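Local coordinates for protein Cys-Gly metallodipeptidase DUG1 (Saccharomyces cerevisiae, PDB 4G1P) that hydrolyses the dipeptide Cys-Gly as a zinc- or manganese-dependent metallopeptidase and serves as the catalytic component of the glutathione-degrading complex of yeast, at residues S199-L204 with T417-S422; L211-R216 with K279-D284. One frame throughout, in Å; residues are numbered along the deposited sequence.

Overall arrangement
The chain leaves strand 195-198 of the six-stranded sheet through the loop 199-204 and then enters the long strand 210-226 of the second, five-stranded sheet. Contact 2 joins that strand, at 211-216, to residues 279-284, on helix 276-281 and just after it. It closes a loop of 62 residues. Contact 1 closes a much larger loop of 212 residues, from 199-204 to 417-422, so contact 2 is nested inside it. Strand 415-419 runs parallel to strand 210-226 as its neighbour, and Glu419 N probably hydrogen-bonds to Gly214 O between the contacts. Contact 1 holds a zinc ligand and a residue of the substrate pocket, while contact 2 ties the same sheet to a helix away from them.

Contact 1. Residues S199-L204 with T417-S422; sequences SDNYWL and TREGGS. With CYS (cysteine), chain E.
Asn201 lies across the bent side chain of Glu419. Its ND2 comes to 3.2 Å from Glu419 CG, and its CB packs at 3.8 Å from that same CG. The amide and carboxylate planes stand 83° apart. Asn201 ND2 makes its hydrogen bond to Thr212 OG1 on strand 210-226. Glu419 bends at chi2 (-62°), and this carries the carboxylate back over the turn that follows its strand. There Gly421 N donates to Glu419 OE1 at 2.7 Å, on the anti side of the carboxylate and 22° out of its plane. The other oxygen, Glu419 OE2, lies 4.2 Å from Tyr202 CD1, oblique to the ring, and 3.7 Å from Tyr202 O without bonding to it. With an alanine here in place of Glu419, Gly421 N is likely to lose its carboxylate acceptor, and a gap would probably open beside Asn201 and Tyr202. Farther along, Leu204 CB meets Thr417 CG2 at 4.5 Å.

Both segments run into the active site. Asp200 binds a zinc ion, and Ser422 lines the pocket for the bound cysteine and glycine, with its N 3.6 Å from O of the cysteine. The loop 199-204 touches helix 135-154 through Tyr202, which also packs on Ile236 of the second subunit. Leu204 and Thr417 both rest on Trp314 of helix 306-314, and strand 415-419 pairs with strand 210-226.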
ATOM      1  N   SER A 199      24.259 -11.972  18.868  1.00 13.84           N
ATOM      2  CA  SER A 199      23.063 -12.768  19.016  1.00 14.97           C
ATOM      3  C   SER A 199      21.938 -12.062  18.289  1.00 18.72           C
ATOM      4  O   SER A 199      21.285 -11.187  18.840  1.00 23.97           O
ATOM      5  CB  SER A 199      22.723 -12.922  20.490  1.00 17.64           C
ATOM      6  OG  SER A 199      21.683 -13.854  20.663  1.00 16.85           O
ATOM      7  N   ASP A 200      21.715 -12.435  17.041  1.00 20.40           N
ATOM      8  CA  ASP A 200      20.772 -11.715  16.205  1.00 19.57           C
ATOM      9  C   ASP A 200      20.228 -12.599  15.094  1.00 20.49           C
ATOM     10  O   ASP A 200      19.982 -12.138  13.982  1.00 22.00           O
ATOM     11  CB  ASP A 200      21.459 -10.497  15.594  1.00 21.59           C
ATOM     12  CG  ASP A 200      20.496  -9.350  15.322  1.00 23.68           C
ATOM     13  OD1 ASP A 200      19.279  -9.500  15.551  1.00 23.10           O
ATOM     14  OD2 ASP A 200      20.959  -8.290  14.865  1.00 27.13           O
ATOM     15  N   ASN A 201      20.070 -13.880  15.389  1.00 19.99           N
ATOM     16  CA  ASN A 201      19.384 -14.786  14.488  1.00 18.66           C
ATOM     17  C   ASN A 201      18.756 -15.895  15.299  1.00 19.31           C
ATOM     18  O   ASN A 201      18.532 -15.719  16.483  1.00 20.43           O
ATOM     19  CB  ASN A 201      20.320 -15.320  13.401  1.00 23.89           C
ATOM     20  CG  ASN A 201      21.404 -16.221  13.948  1.00 27.63           C
ATOM     21  OD1 ASN A 201      22.028 -15.920  14.973  1.00 23.81           O
ATOM     22  ND2 ASN A 201      21.625 -17.348  13.273  1.00 22.37           N
ATOM     23  N   TYR A 202      18.476 -17.036  14.674  1.00 24.49           N
ATOM     24  CA  TYR A 202      17.611 -18.054  15.281  1.00 21.68           C
ATOM     25  C   TYR A 202      18.124 -19.434  14.972  1.00 20.13           C
ATOM     26  O   TYR A 202      18.909 -19.607  14.044  1.00 21.76           O
ATOM     27  CB  TYR A 202      16.184 -17.917  14.728  1.00 22.89           C
ATOM     28  CG  TYR A 202      15.883 -16.486  14.399  1.00 25.54           C
ATOM     29  CD1 TYR A 202      16.183 -15.963  13.141  1.00 24.70           C
ATOM     30  CD2 TYR A 202      15.381 -15.628  15.369  1.00 20.32           C
ATOM     31  CE1 TYR A 202      15.957 -14.626  12.854  1.00 27.29           C
ATOM     32  CE2 TYR A 202      15.148 -14.299  15.088  1.00 22.83           C
ATOM     33  CZ  TYR A 202      15.435 -13.798  13.834  1.00 26.00           C
ATOM     34  OH  TYR A 202      15.208 -12.464  13.558  1.00 29.00           O
ATOM     35  N   TRP A 203      17.659 -20.415  15.742  1.00 21.01           N
ATOM     36  CA  TRP A 203      17.887 -21.816  15.421  1.00 17.97           C
ATOM     37  C   TRP A 203      17.274 -22.054  14.075  1.00 20.54           C
ATOM     38  O   TRP A 203      16.346 -21.356  13.676  1.00 21.68           O
ATOM     39  CB  TRP A 203      17.173 -22.734  16.406  1.00 18.32           C
ATOM     40  CG  TRP A 203      17.691 -22.698  17.786  1.00 17.72           C
ATOM     41  CD1 TRP A 203      18.745 -21.971  18.249  1.00 17.55           C
ATOM     42  CD2 TRP A 203      17.182 -23.431  18.906  1.00 19.32           C
ATOM     43  NE1 TRP A 203      18.922 -22.199  19.593  1.00 19.55           N
ATOM     44  CE2 TRP A 203      17.973 -23.092  20.021  1.00 19.70           C
ATOM     45  CE3 TRP A 203      16.130 -24.333  19.075  1.00 19.81           C
ATOM     46  CZ2 TRP A 203      17.754 -23.633  21.284  1.00 16.75           C
ATOM     47  CZ3 TRP A 203      15.911 -24.866  20.330  1.00 17.79           C
ATOM     48  CH2 TRP A 203      16.722 -24.515  21.417  1.00 18.72           C
ATOM     49  N   LEU A 204      17.775 -23.059  13.382  1.00 22.46           N
ATOM     50  CA  LEU A 204      17.207 -23.458  12.106  1.00 22.30           C
ATOM     51  C   LEU A 204      15.737 -23.867  12.247  1.00 21.86           C
ATOM     52  O   LEU A 204      14.882 -23.498  11.439  1.00 26.72           O
ATOM     53  CB  LEU A 204      18.019 -24.628  11.561  1.00 23.86           C
ATOM     54  CG  LEU A 204      17.478 -25.288  10.307  1.00 25.49           C
ATOM     55  CD1 LEU A 204      17.527 -24.278   9.193  1.00 24.34           C
ATOM     56  CD2 LEU A 204      18.328 -26.513   9.997  1.00 31.15           C
ATOM     57  N   THR A 417      25.334 -24.213  11.388  1.00 26.10           N
ATOM     58  CA  THR A 417      24.407 -23.807  10.345  1.00 22.30           C
ATOM     59  C   THR A 417      24.785 -22.475   9.752  1.00 23.36           C
ATOM     60  O   THR A 417      25.528 -21.692  10.341  1.00 22.38           O
ATOM     61  CB  THR A 417      22.989 -23.639  10.897  1.00 20.80           C
ATOM     62  OG1 THR A 417      23.001 -22.610  11.893  1.00 24.61           O
ATOM     63  CG2 THR A 417      22.485 -24.924  11.514  1.00 19.60           C
ATOM     64  N   ARG A 418      24.245 -22.214   8.573  1.00 26.46           N
ATOM     65  CA  ARG A 418      24.338 -20.891   7.999  1.00 26.05           C
ATOM     66  C   ARG A 418      22.993 -20.212   8.174  1.00 23.28           C
ATOM     67  O   ARG A 418      22.083 -20.793   8.752  1.00 19.86           O
ATOM     68  CB  ARG A 418      24.781 -20.986   6.545  1.00 24.69           C
ATOM     69  CG  ARG A 418      26.203 -21.510   6.445  1.00 23.76           C
ATOM     70  CD  ARG A 418      26.573 -21.903   5.045  1.00 27.98           C
ATOM     71  NE  ARG A 418      26.803 -20.740   4.199  1.00 25.68           N
ATOM     72  CZ  ARG A 418      27.430 -20.797   3.035  1.00 24.49           C
ATOM     73  NH1 ARG A 418      27.903 -21.953   2.599  1.00 25.50           N
ATOM     74  NH2 ARG A 418      27.598 -19.701   2.318  1.00 24.87           N
ATOM     75  N   GLU A 419      22.888 -18.973   7.712  1.00 25.02           N
ATOM     76  CA  GLU A 419      21.661 -18.201   7.865  1.00 26.10           C
ATOM     77  C   GLU A 419      21.163 -17.679   6.529  1.00 27.90           C
ATOM     78  O   GLU A 419      21.946 -17.169   5.714  1.00 22.84           O
ATOM     79  CB  GLU A 419      21.896 -17.002   8.781  1.00 25.29           C
ATOM     80  CG  GLU A 419      21.186 -17.073  10.106  1.00 30.48           C
ATOM     81  CD  GLU A 419      19.680 -17.115   9.977  1.00 30.99           C
ATOM     82  OE1 GLU A 419      19.126 -16.341   9.166  1.00 26.03           O
ATOM     83  OE2 GLU A 419      19.054 -17.927  10.700  1.00 34.71           O
ATOM     84  N   GLY A 420      19.855 -17.795   6.322  1.00 26.51           N
ATOM     85  CA  GLY A 420      19.202 -17.159   5.192  1.00 23.12           C
ATOM     86  C   GLY A 420      19.114 -15.659   5.401  1.00 24.95           C
ATOM     87  O   GLY A 420      19.155 -14.877   4.452  1.00 22.97           O
ATOM     88  N   GLY A 421      19.000 -15.254   6.661  1.00 27.36           N
ATOM     89  CA  GLY A 421      18.906 -13.850   7.005  1.00 23.81           C
ATOM     90  C   GLY A 421      20.244 -13.150   6.906  1.00 25.76           C
ATOM     91  O   GLY A 421      21.231 -13.755   6.482  1.00 28.63           O
ATOM     92  N   SER A 422      20.275 -11.884   7.320  1.00 23.92           N
ATOM     93  CA  SER A 422      21.448 -11.042   7.167  1.00 21.36           C
ATOM     94  C   SER A 422      21.728 -10.208   8.397  1.00 27.96           C
ATOM     95  O   SER A 422      20.817  -9.738   9.069  1.00 29.21           O
ATOM     96  CB  SER A 422      21.248 -10.105   5.996  1.00 19.46           C
ATOM     97  OG  SER A 422      20.901 -10.853   4.862  1.00 23.95           O
TER
HETATM   98  N   CYS E 504      16.413  -7.360   8.392  1.00 36.02           N
HETATM   99  CA  CYS E 504      16.650  -7.231   6.968  1.00 32.93           C
HETATM  100  C   CYS E 504      16.860  -8.624   6.371  1.00 23.46           C
HETATM  101  O   CYS E 504      17.716  -9.385   6.823  1.00 23.01           O
HETATM  102  CB  CYS E 504      17.837  -6.304   6.697  1.00 31.10           C
HETATM  103  SG  CYS E 504      18.176  -6.032   4.985  1.00 49.16           S

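Contact 2. Residues L211-R216 with K279-D284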
ATOM      1  N   LEU A 211      24.873 -23.228  16.059  1.00 20.13           N
ATOM      2  CA  LEU A 211      25.793 -22.110  16.019  1.00 20.13           C
ATOM      3  C   LEU A 211      25.940 -21.730  14.550  1.00 22.78           C
ATOM      4  O   LEU A 211      25.955 -22.594  13.658  1.00 20.76           O
ATOM      5  CB  LEU A 211      27.131 -22.461  16.669  1.00 22.57           C
ATOM      6  CG  LEU A 211      27.022 -22.843  18.149  1.00 20.99           C
ATOM      7  CD1 LEU A 211      28.374 -23.208  18.687  1.00 22.19           C
ATOM      8  CD2 LEU A 211      26.420 -21.707  18.967  1.00 20.10           C
ATOM      9  N   THR A 212      26.005 -20.432  14.295  1.00 18.22           N
ATOM     10  CA  THR A 212      25.875 -19.961  12.944  1.00 17.63           C
ATOM     11  C   THR A 212      27.184 -19.420  12.440  1.00 20.33           C
ATOM     12  O   THR A 212      27.782 -18.550  13.060  1.00 23.25           O
ATOM     13  CB  THR A 212      24.744 -18.935  12.833  1.00 19.92           C
ATOM     14  OG1 THR A 212      23.506 -19.594  13.128  1.00 20.30           O
ATOM     15  CG2 THR A 212      24.671 -18.350  11.424  1.00 21.43           C
ATOM     16  N   TYR A 213      27.639 -19.954  11.311  1.00 22.30           N
ATOM     17  CA  TYR A 213      28.926 -19.553  10.756  1.00 22.89           C
ATOM     18  C   TYR A 213      28.831 -18.804   9.418  1.00 25.38           C
ATOM     19  O   TYR A 213      29.862 -18.459   8.826  1.00 26.05           O
ATOM     20  CB  TYR A 213      29.867 -20.764  10.645  1.00 24.40           C
ATOM     21  CG  TYR A 213      29.429 -21.833   9.658  1.00 24.44           C
ATOM     22  CD1 TYR A 213      28.605 -22.878  10.052  1.00 23.40           C
ATOM     23  CD2 TYR A 213      29.852 -21.800   8.340  1.00 21.16           C
ATOM     24  CE1 TYR A 213      28.212 -23.844   9.165  1.00 23.68           C
ATOM     25  CE2 TYR A 213      29.459 -22.756   7.446  1.00 20.42           C
ATOM     26  CZ  TYR A 213      28.644 -23.779   7.857  1.00 23.62           C
ATOM     27  OH  TYR A 213      28.261 -24.743   6.952  1.00 25.84           O
ATOM     28  N   GLY A 214      27.608 -18.541   8.950  1.00 25.92           N
ATOM     29  CA  GLY A 214      27.409 -17.862   7.672  1.00 25.14           C
ATOM     30  C   GLY A 214      26.120 -17.072   7.486  1.00 24.88           C
ATOM     31  O   GLY A 214      25.038 -17.516   7.871  1.00 29.16           O
ATOM     32  N   LEU A 215      26.228 -15.900   6.873  1.00 22.91           N
ATOM     33  CA  LEU A 215      25.055 -15.080   6.580  1.00 23.45           C
ATOM     34  C   LEU A 215      24.987 -14.709   5.112  1.00 25.08           C
ATOM     35  O   LEU A 215      26.006 -14.423   4.487  1.00 25.51           O
ATOM     36  CB  LEU A 215      25.108 -13.780   7.371  1.00 24.63           C
ATOM     37  CG  LEU A 215      24.969 -13.856   8.881  1.00 26.20           C
ATOM     38  CD1 LEU A 215      25.657 -12.667   9.479  1.00 22.46           C
ATOM     39  CD2 LEU A 215      23.506 -13.862   9.245  1.00 24.04           C
ATOM     40  N   ARG A 216      23.779 -14.682   4.560  1.00 25.16           N
ATOM     41  CA  ARG A 216      23.599 -14.112   3.239  1.00 20.85           C
ATOM     42  C   ARG A 216      23.590 -12.606   3.371  1.00 22.27           C
ATOM     43  O   ARG A 216      23.167 -12.076   4.390  1.00 21.30           O
ATOM     44  CB  ARG A 216      22.259 -14.502   2.672  1.00 22.04           C
ATOM     45  CG  ARG A 216      22.118 -15.888   2.172  1.00 20.67           C
ATOM     46  CD  ARG A 216      20.658 -16.162   2.246  1.00 22.39           C
ATOM     47  NE  ARG A 216      20.101 -16.800   1.077  1.00 26.73           N
ATOM     48  CZ  ARG A 216      18.808 -17.058   0.938  1.00 23.18           C
ATOM     49  NH1 ARG A 216      17.962 -16.708   1.893  1.00 20.07           N
ATOM     50  NH2 ARG A 216      18.364 -17.670  -0.149  1.00 24.62           N
ATOM     51  N   LYS A 279      30.153 -29.112   1.547  1.00 36.00           N
ATOM     52  CA  LYS A 279      29.129 -30.152   1.534  1.00 40.73           C
ATOM     53  C   LYS A 279      29.197 -31.047   2.771  1.00 42.95           C
ATOM     54  O   LYS A 279      28.175 -31.581   3.208  1.00 45.04           O
ATOM     55  CB  LYS A 279      29.240 -31.001   0.270  1.00 37.15           C
ATOM     56  CG  LYS A 279      27.981 -31.745  -0.089  1.00 37.32           C
ATOM     57  CD  LYS A 279      28.140 -32.437  -1.437  1.00 45.58           C
ATOM     58  CE  LYS A 279      28.735 -31.493  -2.483  1.00 44.83           C
ATOM     59  NZ  LYS A 279      29.002 -32.177  -3.792  1.00 44.70           N
ATOM     60  N   ALA A 280      30.396 -31.212   3.328  1.00 38.35           N
ATOM     61  CA  ALA A 280      30.566 -32.010   4.539  1.00 39.59           C
ATOM     62  C   ALA A 280      29.710 -31.472   5.671  1.00 43.49           C
ATOM     63  O   ALA A 280      28.930 -32.204   6.281  1.00 46.29           O
ATOM     64  CB  ALA A 280      32.023 -32.036   4.963  1.00 41.47           C
ATOM     65  N   LEU A 281      29.856 -30.177   5.936  1.00 45.26           N
ATOM     66  CA  LEU A 281      29.127 -29.517   7.014  1.00 38.64           C
ATOM     67  C   LEU A 281      27.603 -29.593   6.890  1.00 36.65           C
ATOM     68  O   LEU A 281      26.901 -29.439   7.890  1.00 37.60           O
ATOM     69  CB  LEU A 281      29.565 -28.061   7.133  1.00 30.17           C
ATOM     70  CG  LEU A 281      31.056 -27.861   7.387  1.00 33.24           C
ATOM     71  CD1 LEU A 281      31.502 -26.528   6.838  1.00 35.76           C
ATOM     72  CD2 LEU A 281      31.355 -27.942   8.868  1.00 31.97           C
ATOM     73  N   TYR A 282      27.121 -29.812   5.690  1.00 34.31           N
ATOM     74  CA  TYR A 282      25.717 -29.735   5.443  1.00 39.54           C
ATOM     75  C   TYR A 282      25.059 -31.010   5.811  1.00 44.94           C
ATOM     76  O   TYR A 282      23.866 -31.105   5.860  1.00 48.53           O
ATOM     77  CB  TYR A 282      25.399 -29.378   4.001  1.00 32.18           C
ATOM     78  CG  TYR A 282      25.769 -27.991   3.611  1.00 34.20           C
ATOM     79  CD1 TYR A 282      25.954 -27.017   4.545  1.00 31.91           C
ATOM     80  CD2 TYR A 282      25.959 -27.670   2.316  1.00 30.61           C
ATOM     81  CE1 TYR A 282      26.307 -25.764   4.189  1.00 28.41           C
ATOM     82  CE2 TYR A 282      26.287 -26.411   1.966  1.00 31.78           C
ATOM     83  CZ  TYR A 282      26.465 -25.477   2.905  1.00 28.12           C
ATOM     84  OH  TYR A 282      26.808 -24.256   2.507  1.00 27.41           O
ATOM     85  N   LYS A 283      25.834 -32.013   6.096  1.00 44.43           N
ATOM     86  CA  LYS A 283      25.202 -33.259   6.343  1.00 50.83           C
ATOM     87  C   LYS A 283      25.284 -33.426   7.817  1.00 50.44           C
ATOM     88  O   LYS A 283      26.137 -32.882   8.462  1.00 49.74           O
ATOM     89  CB  LYS A 283      25.722 -34.326   5.411  1.00 57.78           C
ATOM     90  CG  LYS A 283      24.675 -35.369   5.175  1.00 68.68           C
ATOM     91  CD  LYS A 283      23.461 -35.095   6.047  1.00 62.10           C
ATOM     92  CE  LYS A 283      22.664 -36.377   6.291  1.00 67.30           C
ATOM     93  NZ  LYS A 283      23.351 -37.615   5.807  1.00 64.14           N
ATOM     94  N   ASP A 284      24.346 -34.175   8.333  1.00 49.49           N
ATOM     95  CA  ASP A 284      24.196 -34.327   9.738  1.00 49.22           C
ATOM     96  C   ASP A 284      23.421 -33.240  10.355  1.00 45.29           C
ATOM     97  O   ASP A 284      23.357 -33.138  11.543  1.00 47.51           O
ATOM     98  CB  ASP A 284      25.550 -34.156  10.374  1.00 47.29           C
ATOM     99  CG  ASP A 284      26.213 -35.443  10.598  1.00 60.95           C
ATOM    100  OD1 ASP A 284      25.499 -36.417  10.806  1.00 64.68           O
ATOM    101  OD2 ASP A 284      27.437 -35.520  10.512  1.00 67.50           O
TER
HETATM  102  O   HOH W   1      26.245 -26.680   7.915  1.00 23.28           O
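Tyr213 sets its CG between the backbone N and the carbonyl carbon (chi1 66°), which sends the ring from its strand toward Leu281 and Tyr282. On the other side, Leu281 holds its CG beside its own backbone N (chi1 -58°), and its CD1 comes to 4.1 Å from Tyr213 CZ. Leu281 CB approaches the hydroxyl, 3.6 Å from Tyr213 OH. The Tyr282 side chain crosses that of Tyr213 obliquely and brings its CE1 to 3.5 Å from Tyr213 OH. A water completes the junction. Tyr213 OH donates to it at 3.0 Å, and the water donates to Leu281 O at 2.8 Å. It lies in plane at the edge of both tyrosine rings. Tyr282 OH hydrogen-bonds to Glu278 OE2 on helix 276-281. Strand 210-226 is joined here to helix 276-281 and the residues that follow it, away from the zinc ions. Phe399 of helix 397-410 also packs on the Tyr213 side chain. Carbon atoms of Leu281 and Tyr282 thus pack round the Tyr213 hydroxyl, and the polar link across the contact runs through water. That water gives the phenol O-H an acceptor and passes the link on to the backbone carbonyl of Leu281.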